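Local structure of EGF family domain-containing protein (Toxoplasma gondii, 4Z80) at residues A77-D80 and T81-T84; R260-T263 and H264-Y268; S394-S397 and S398-R401. The protein is the apical membrane antigen AMA4, which binds a RON2-type peptide and probably acts at the moving junction during host-cell invasion. All coordinates share one frame; numbering follows the deposited sequence.

Interaction 1. Residues A77-D80 and T81-T84; sequences AKID and TKTT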
loop_
_atom_site.group_PDB
_atom_site.type_symbol
_atom_site.label_atom_id
_atom_site.label_comp_id
_atom_site.label_asym_id
_atom_site.label_seq_id
_atom_site.Cartn_x
_atom_site.Cartn_y
_atom_site.Cartn_z
ATOM N N ALA A 77 -18.492 -9.671 7.746
ATOM C CA ALA A 77 -17.689 -8.541 7.296
ATOM C C ALA A 77 -17.339 -8.721 5.826
ATOM O O ALA A 77 -16.823 -9.766 5.440
ATOM C CB ALA A 77 -16.430 -8.413 8.127
ATOM N N LYS A 78 -17.619 -7.711 5.011
ATOM C CA LYS A 78 -17.241 -7.774 3.606
ATOM C C LYS A 78 -15.818 -7.261 3.436
ATOM O O LYS A 78 -15.500 -6.147 3.837
ATOM C CB LYS A 78 -18.203 -6.966 2.741
ATOM C CG LYS A 78 -17.887 -7.038 1.259
ATOM C CD LYS A 78 -18.943 -6.332 0.427
ATOM C CE LYS A 78 -18.596 -6.385 -1.052
ATOM N NZ LYS A 78 -19.668 -5.799 -1.900
ATOM N N ILE A 79 -14.964 -8.092 2.853
ATOM C CA ILE A 79 -13.615 -7.688 2.480
ATOM C C ILE A 79 -13.506 -7.902 0.975
ATOM O O ILE A 79 -13.940 -8.933 0.472
ATOM C CB ILE A 79 -12.549 -8.492 3.234
ATOM C CG1 ILE A 79 -12.850 -8.472 4.741
ATOM C CG2 ILE A 79 -11.163 -7.918 2.942
ATOM C CD1 ILE A 79 -11.884 -9.226 5.565
ATOM N N ASP A 80 -12.952 -6.930 0.254
ATOM C CA ASP A 80 -13.010 -6.945 -1.207
ATOM C C ASP A 80 -12.393 -8.207 -1.812
ATOM O O ASP A 80 -12.837 -8.684 -2.854
ATOM C CB ASP A 80 -12.335 -5.692 -1.786
ATOM C CG ASP A 80 -10.855 -5.595 -1.447
ATOM O OD1 ASP A 80 -10.502 -5.240 -0.292
ATOM O OD2 ASP A 80 -10.043 -5.838 -2.357
ATOM N N THR A 81 -11.391 -8.763 -1.144
ATOM C CA THR A 81 -10.721 -9.975 -1.622
ATOM C C THR A 81 -11.584 -11.246 -1.536
ATOM O O THR A 81 -11.301 -12.237 -2.213
ATOM C CB THR A 81 -9.416 -10.195 -0.841
ATOM O OG1 THR A 81 -9.666 -9.946 0.549
ATOM C CG2 THR A 81 -8.340 -9.229 -1.349
ATOM N N LYS A 82 -12.634 -11.240 -0.723
ATOM C CA LYS A 82 -13.512 -12.412 -0.675
ATOM C C LYS A 82 -14.095 -12.678 -2.058
ATOM O O LYS A 82 -14.158 -13.824 -2.510
ATOM C CB LYS A 82 -14.630 -12.226 0.344
ATOM C CG LYS A 82 -14.142 -12.358 1.756
ATOM C CD LYS A 82 -15.297 -12.630 2.702
ATOM C CE LYS A 82 -15.482 -11.503 3.676
ATOM N NZ LYS A 82 -16.167 -11.995 4.916
ATOM N N THR A 83 -14.479 -11.612 -2.740
ATOM C CA THR A 83 -15.056 -11.720 -4.075
ATOM C C THR A 83 -14.004 -11.974 -5.146
ATOM O O THR A 83 -14.196 -12.807 -6.026
ATOM C CB THR A 83 -15.828 -10.441 -4.436
ATOM O OG1 THR A 83 -16.936 -10.294 -3.541
ATOM C CG2 THR A 83 -16.346 -10.480 -5.880
ATOM N N THR A 84 -12.891 -11.253 -5.080
ATOM C CA THR A 84 -11.915 -11.291 -6.152
ATOM C C THR A 84 -10.911 -12.429 -6.029
ATOM O O THR A 84 -10.368 -12.871 -7.037
ATOM C CB THR A 84 -11.132 -9.985 -6.208
ATOM O OG1 THR A 84 -10.493 -9.786 -4.942
ATOM C CG2 THR A 84 -12.059 -8.799 -6.524
HETATM O O HOH W 1 -15.979 -9.423 -1.233
#
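Ile79 and Lys82 mark the point where the chain turns from extended to helical: Ala77, Lys78 and Ile79 have beta-like backbone angles, whereas from Asp80 on the angles are helical. The first helical turn closes when Lys82 N donates to Ile79 O at 2.9 Å, with an N-H...O angle of 153° and the donor 44° out of the carbonyl plane. One residue further on, Asp80 O draws weak bonds from two successive amides, Thr83 N at 3.4 Å and Thr84 N at 3.4 Å. A water donates to the same Ile79 O at 2.7 Å and also bonds Thr83 OG1 at 2.6 Å, and so ties the carbonyl of the entering chain to a side chain of the helix.

The short helix 80-84 thus starts directly from an extended run that is itself held in place, since Lys78 makes backbone hydrogen bonds with Gly272 and Cys274. The carboxylate of Asp80 reaches outward from this start to bond His295 N and Thr296 OG1, anchoring the first turn to a loop far along the sequence. Thr81 OG1 bonds Tyr89 O and Thr84 OG1 meets Thr296 OG1, so the hydroxyls too are drawn to neighbouring parts of the chain.

Among the side chains, the CG2 branch of Ile79 lies 3.5 Å from Thr81 OG1, while its CG1 branch faces the aliphatic end of Lys82, CG1 to CE being 4.2 Å. Lys82 folds back along the entering chain because its side chain is bent at chi3 (-116°), instead of running straight out from the helix. The ammonium group arrives at Ala77 O, but their modelled separation is implausibly short and the detail of that bond is doubtful.

Interaction 2. Residues R260-T263 and H264-Y268; sequences RCTT and HCWPY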
loop_
_atom_site.group_PDB
_atom_site.type_symbol
_atom_site.label_atom_id
_atom_site.label_comp_id
_atom_site.label_asym_id
_atom_site.label_seq_id
_atom_site.Cartn_x
_atom_site.Cartn_y
_atom_site.Cartn_z
ATOM N N ARG A 260 -1.841 1.947 9.569
ATOM C CA ARG A 260 -1.959 1.220 10.828
ATOM C C ARG A 260 -2.902 1.925 11.792
ATOM O O ARG A 260 -3.742 1.305 12.448
ATOM C CB ARG A 260 -0.577 1.076 11.470
ATOM C CG ARG A 260 -0.600 0.434 12.834
ATOM C CD ARG A 260 0.778 0.369 13.444
ATOM N NE ARG A 260 0.717 -0.163 14.792
ATOM C CZ ARG A 260 1.774 -0.326 15.581
ATOM N NH1 ARG A 260 2.979 0.021 15.160
ATOM N NH2 ARG A 260 1.617 -0.832 16.797
ATOM N N CYS A 261 -2.761 3.239 11.860
ATOM C CA CYS A 261 -3.392 4.007 12.925
ATOM C C CYS A 261 -4.816 4.468 12.623
ATOM O O CYS A 261 -5.518 4.907 13.535
ATOM C CB CYS A 261 -2.536 5.230 13.253
ATOM S SG CYS A 261 -0.904 4.834 13.896
ATOM N N THR A 262 -5.249 4.380 11.367
ATOM C CA THR A 262 -6.527 4.983 10.972
ATOM C C THR A 262 -7.659 3.991 10.686
ATOM O O THR A 262 -8.740 4.405 10.285
ATOM C CB THR A 262 -6.363 5.876 9.719
ATOM O OG1 THR A 262 -5.725 5.142 8.660
ATOM C CG2 THR A 262 -5.537 7.106 10.046
ATOM N N THR A 263 -7.426 2.697 10.901
ATOM C CA THR A 263 -8.465 1.685 10.717
ATOM C C THR A 263 -9.813 2.067 11.331
ATOM O O THR A 263 -10.853 1.975 10.675
ATOM C CB THR A 263 -8.000 0.338 11.318
ATOM O OG1 THR A 263 -6.955 -0.206 10.496
ATOM C CG2 THR A 263 -9.147 -0.674 11.441
ATOM N N HIS A 264 -9.804 2.505 12.584
ATOM C CA HIS A 264 -11.068 2.718 13.286
ATOM C C HIS A 264 -11.735 4.044 12.944
ATOM O O HIS A 264 -12.814 4.341 13.450
ATOM C CB HIS A 264 -10.854 2.603 14.792
ATOM C CG HIS A 264 -10.460 1.226 15.210
ATOM N ND1 HIS A 264 -11.279 0.137 15.014
ATOM C CD2 HIS A 264 -9.320 0.750 15.762
ATOM C CE1 HIS A 264 -10.667 -0.953 15.440
ATOM N NE2 HIS A 264 -9.478 -0.608 15.901
ATOM N N CYS A 265 -11.101 4.826 12.079
ATOM C CA CYS A 265 -11.696 6.056 11.567
ATOM C C CYS A 265 -12.805 5.781 10.560
ATOM O O CYS A 265 -13.597 6.667 10.259
ATOM C CB CYS A 265 -10.632 6.928 10.906
ATOM S SG CYS A 265 -9.217 7.336 11.955
ATOM N N TRP A 266 -12.845 4.561 10.025
ATOM C CA TRP A 266 -13.819 4.208 9.000
ATOM C C TRP A 266 -14.984 3.459 9.610
ATOM O O TRP A 266 -14.809 2.684 10.551
ATOM C CB TRP A 266 -13.176 3.358 7.901
ATOM C CG TRP A 266 -11.895 3.921 7.420
ATOM C CD1 TRP A 266 -10.665 3.354 7.541
ATOM C CD2 TRP A 266 -11.699 5.171 6.746
ATOM N NE1 TRP A 266 -9.713 4.165 6.981
ATOM C CE2 TRP A 266 -10.320 5.289 6.486
ATOM C CE3 TRP A 266 -12.553 6.199 6.333
ATOM C CZ2 TRP A 266 -9.773 6.394 5.829
ATOM C CZ3 TRP A 266 -12.005 7.298 5.680
ATOM C CH2 TRP A 266 -10.633 7.386 5.436
ATOM N N PRO A 267 -16.190 3.668 9.069
ATOM C CA PRO A 267 -17.354 2.996 9.642
ATOM C C PRO A 267 -17.450 1.539 9.214
ATOM O O PRO A 267 -17.145 1.213 8.061
ATOM C CB PRO A 267 -18.522 3.797 9.079
ATOM C CG PRO A 267 -18.039 4.249 7.757
ATOM C CD PRO A 267 -16.559 4.506 7.913
ATOM N N TYR A 268 -17.856 0.678 10.139
ATOM C CA TYR A 268 -18.234 -0.685 9.806
ATOM C C TYR A 268 -19.558 -1.058 10.457
ATOM O O TYR A 268 -19.742 -0.884 11.662
ATOM C CB TYR A 268 -17.171 -1.703 10.236
ATOM C CG TYR A 268 -17.698 -3.111 10.076
ATOM C CD1 TYR A 268 -17.911 -3.648 8.811
ATOM C CD2 TYR A 268 -18.042 -3.877 11.180
ATOM C CE1 TYR A 268 -18.424 -4.916 8.655
ATOM C CE2 TYR A 268 -18.560 -5.152 11.029
ATOM C CZ TYR A 268 -18.742 -5.664 9.762
ATOM O OH TYR A 268 -19.258 -6.926 9.597
HETATM O O HOH W 2 -7.524 3.103 14.251
HETATM O O HOH W 3 -7.000 3.311 7.144
#
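Thr263 meets both His264 and Trp266, and its methyl and its backbone carbonyl serve different partners. The methyl, CG2, sits almost centrally over one face of the His264 imidazole, 4.2 Å from the centroid and only 8° off the ring normal, a CH-pi contact. The first torsion of Thr263 (-71°) sets CG2 anti to the backbone N and beside the carbonyl carbon, which turns the methyl forward over the next residue's ring. Its carbonyl O accepts a weak but fairly straight bond from Trp266 N at 3.3 Å.

Thr262 makes the preceding turn: its O receives Cys265 N at 3.0 Å, and its CB packs on Cys265 SG at 3.9 Å. The hydroxyl of Thr262 bonds back to Leu258 O within the helix and also accepts from a water at 2.7 Å. That water takes the indole N-H of Trp266 at 2.8 Å; it lies in the plane of the indole, at its edge, and so bridges Thr262 OG1 and NE1, while Phe211 and Met153 pack on the ring.

A second water accepts from His264 N at 2.9 Å and donates to Cys261 O at 2.8 Å, bridging two backbone positions three residues apart. At its far end the imidazole bonds through NE2 to Asp175 OD2, and disulfides from Cys261 to Cys183 and from Cys265 to Cys161 pin both sides of the turn. His264 O, Trp266 O and Tyr268 N all bond the RON2-type peptide chain, through its Ser11 and Asn9. This is the end of helix 252-262 winding through a disulfide-braced 3-10 turn into an extended edge of the peptide-binding site.

Interaction 3. Residues S394-S397 and S398-R401; sequences SSLS and SQVR. With SO4 (sulfate ion), chain J.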
loop_
_atom_site.group_PDB
_atom_site.type_symbol
_atom_site.label_atom_id
_atom_site.label_comp_id
_atom_site.label_asym_id
_atom_site.label_seq_id
_atom_site.Cartn_x
_atom_site.Cartn_y
_atom_site.Cartn_z
ATOM N N SER A 394 -3.340 -18.236 -5.261
ATOM C CA SER A 394 -3.400 -19.507 -6.012
ATOM C C SER A 394 -3.331 -19.410 -7.533
ATOM O O SER A 394 -2.499 -20.073 -8.155
ATOM C CB SER A 394 -4.670 -20.280 -5.646
ATOM O OG SER A 394 -4.639 -20.680 -4.287
ATOM N N SER A 395 -4.178 -18.597 -8.148
ATOM C CA SER A 395 -4.397 -18.733 -9.579
ATOM C C SER A 395 -3.188 -18.392 -10.455
ATOM O O SER A 395 -3.085 -18.899 -11.570
ATOM C CB SER A 395 -5.594 -17.886 -9.997
ATOM O OG SER A 395 -5.379 -16.525 -9.724
ATOM N N LEU A 396 -2.268 -17.560 -9.963
ATOM C CA LEU A 396 -1.074 -17.193 -10.733
ATOM C C LEU A 396 0.134 -18.120 -10.514
ATOM O O LEU A 396 1.226 -17.863 -11.033
ATOM C CB LEU A 396 -0.676 -15.753 -10.397
ATOM C CG LEU A 396 -1.626 -14.683 -10.921
ATOM C CD1 LEU A 396 -1.309 -13.309 -10.355
ATOM C CD2 LEU A 396 -1.615 -14.628 -12.426
ATOM N N SER A 397 -0.055 -19.207 -9.770
ATOM C CA SER A 397 1.058 -20.099 -9.436
ATOM C C SER A 397 1.757 -20.708 -10.658
ATOM O O SER A 397 2.945 -21.048 -10.603
ATOM C CB SER A 397 0.569 -21.218 -8.512
ATOM O OG SER A 397 -0.283 -22.101 -9.221
ATOM N N SER A 398 1.036 -20.849 -11.764
ATOM C CA SER A 398 1.593 -21.435 -12.980
ATOM C C SER A 398 2.485 -20.432 -13.710
ATOM O O SER A 398 3.292 -20.810 -14.563
ATOM C CB SER A 398 0.464 -21.916 -13.897
ATOM O OG SER A 398 -0.430 -20.857 -14.187
ATOM N N GLN A 399 2.333 -19.157 -13.358
ATOM C CA GLN A 399 3.121 -18.089 -13.967
ATOM C C GLN A 399 4.349 -17.744 -13.131
ATOM O O GLN A 399 5.458 -17.711 -13.655
ATOM C CB GLN A 399 2.267 -16.837 -14.167
ATOM C CG GLN A 399 3.039 -15.634 -14.677
ATOM C CD GLN A 399 2.123 -14.485 -15.022
ATOM O OE1 GLN A 399 1.128 -14.660 -15.735
ATOM N NE2 GLN A 399 2.442 -13.294 -14.509
ATOM N N VAL A 400 4.152 -17.448 -11.850
ATOM C CA VAL A 400 5.295 -17.120 -11.010
ATOM C C VAL A 400 6.152 -18.362 -10.787
ATOM O O VAL A 400 5.650 -19.487 -10.786
ATOM C CB VAL A 400 4.869 -16.502 -9.656
ATOM C CG1 VAL A 400 4.126 -15.196 -9.886
ATOM C CG2 VAL A 400 4.023 -17.464 -8.838
ATOM N N ARG A 401 7.454 -18.144 -10.610
ATOM C CA ARG A 401 8.446 -19.216 -10.618
ATOM C C ARG A 401 9.351 -19.230 -9.393
ATOM O O ARG A 401 10.166 -20.136 -9.237
ATOM C CB ARG A 401 9.338 -19.092 -11.851
ATOM C CG ARG A 401 8.640 -19.149 -13.211
ATOM C CD ARG A 401 8.248 -20.566 -13.594
ATOM N NE ARG A 401 6.994 -20.948 -12.970
ATOM C CZ ARG A 401 6.497 -22.180 -12.962
ATOM N NH1 ARG A 401 5.339 -22.409 -12.361
ATOM N NH2 ARG A 401 7.150 -23.173 -13.551
HETATM S S SO4 J . 4.718 -25.953 -13.281
HETATM O O1 SO4 J . 4.161 -27.120 -12.600
HETATM O O2 SO4 J . 6.124 -25.811 -12.902
HETATM O O3 SO4 J . 3.953 -24.767 -12.896
HETATM O O4 SO4 J . 4.653 -26.148 -14.729
#
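Arg401 reaches back to Ser397 through two bends in its chain, at chi2 (-77°) and chi3 (82°), which curl the guanidinium back towards Ser397. NH1 then donates to Ser397 O at 3.3 Å, approaching on a lone pair in the carbonyl plane, with the oxygen only 2° out of the guanidinium plane. The same curl brings NE to Val400 O at 3.0 Å, this time from above the carbonyl plane. Two backbone carbonyls therefore fix the rotation of the group and leave its outer edge facing a sulfate, probably from the crystallisation liquor. NH1 binds sulfate O3 at 2.8 Å and NH2 binds sulfate O2 at 2.9 Å, a two-pronged grip along one edge in which the anion balances the charge of the arginine.

Leu396 O is shared by two amides that use it differently. Val400 N comes nearly along the C=O axis at 3.1 Å, whereas Gln399 N stands above the carbonyl plane at 2.9 Å. The CG2 methyl of Val400 leans over the same oxygen. Gln399, extended, carries its amide away to bond Met387 O, and Leu396 packs its side chain against Tyr57, Asp298 and Arg300, so the buried leucine holds the loop to the body of the protein, while the serines are exposed.

A type I beta turn from Ser394 to Ser397, closed by Ser397 N to Ser394 O at 3.1 Å, overlaps an alpha-turn from Leu396 to Val400; together they shape the surface loop joining helix 378-387 to strand 405-410.

Overall arrangement
Interactions 1 and 2 lie side by side, their centres 17 Å apart, and meet where Tyr268 OH packs 3.2 Å from Ala77 CA. Interaction 2 is buried and braced by disulfides, with bridging waters and a methyl over an imidazole, and it alone touches the bound peptide chain. Interaction 1, partly buried, starts a helix where interaction 2 ends one, and relies on backbone bonds, an aspartate carboxylate and threonine hydroxyls. Interaction 3 is a surface loop, about 24 Å from interaction 2 at the nearest atoms, where a charged arginine meets carbonyls and an anion. Interactions 1 and 3 do not touch, yet both lean on one loop, through Thr296 and Arg300 respectively.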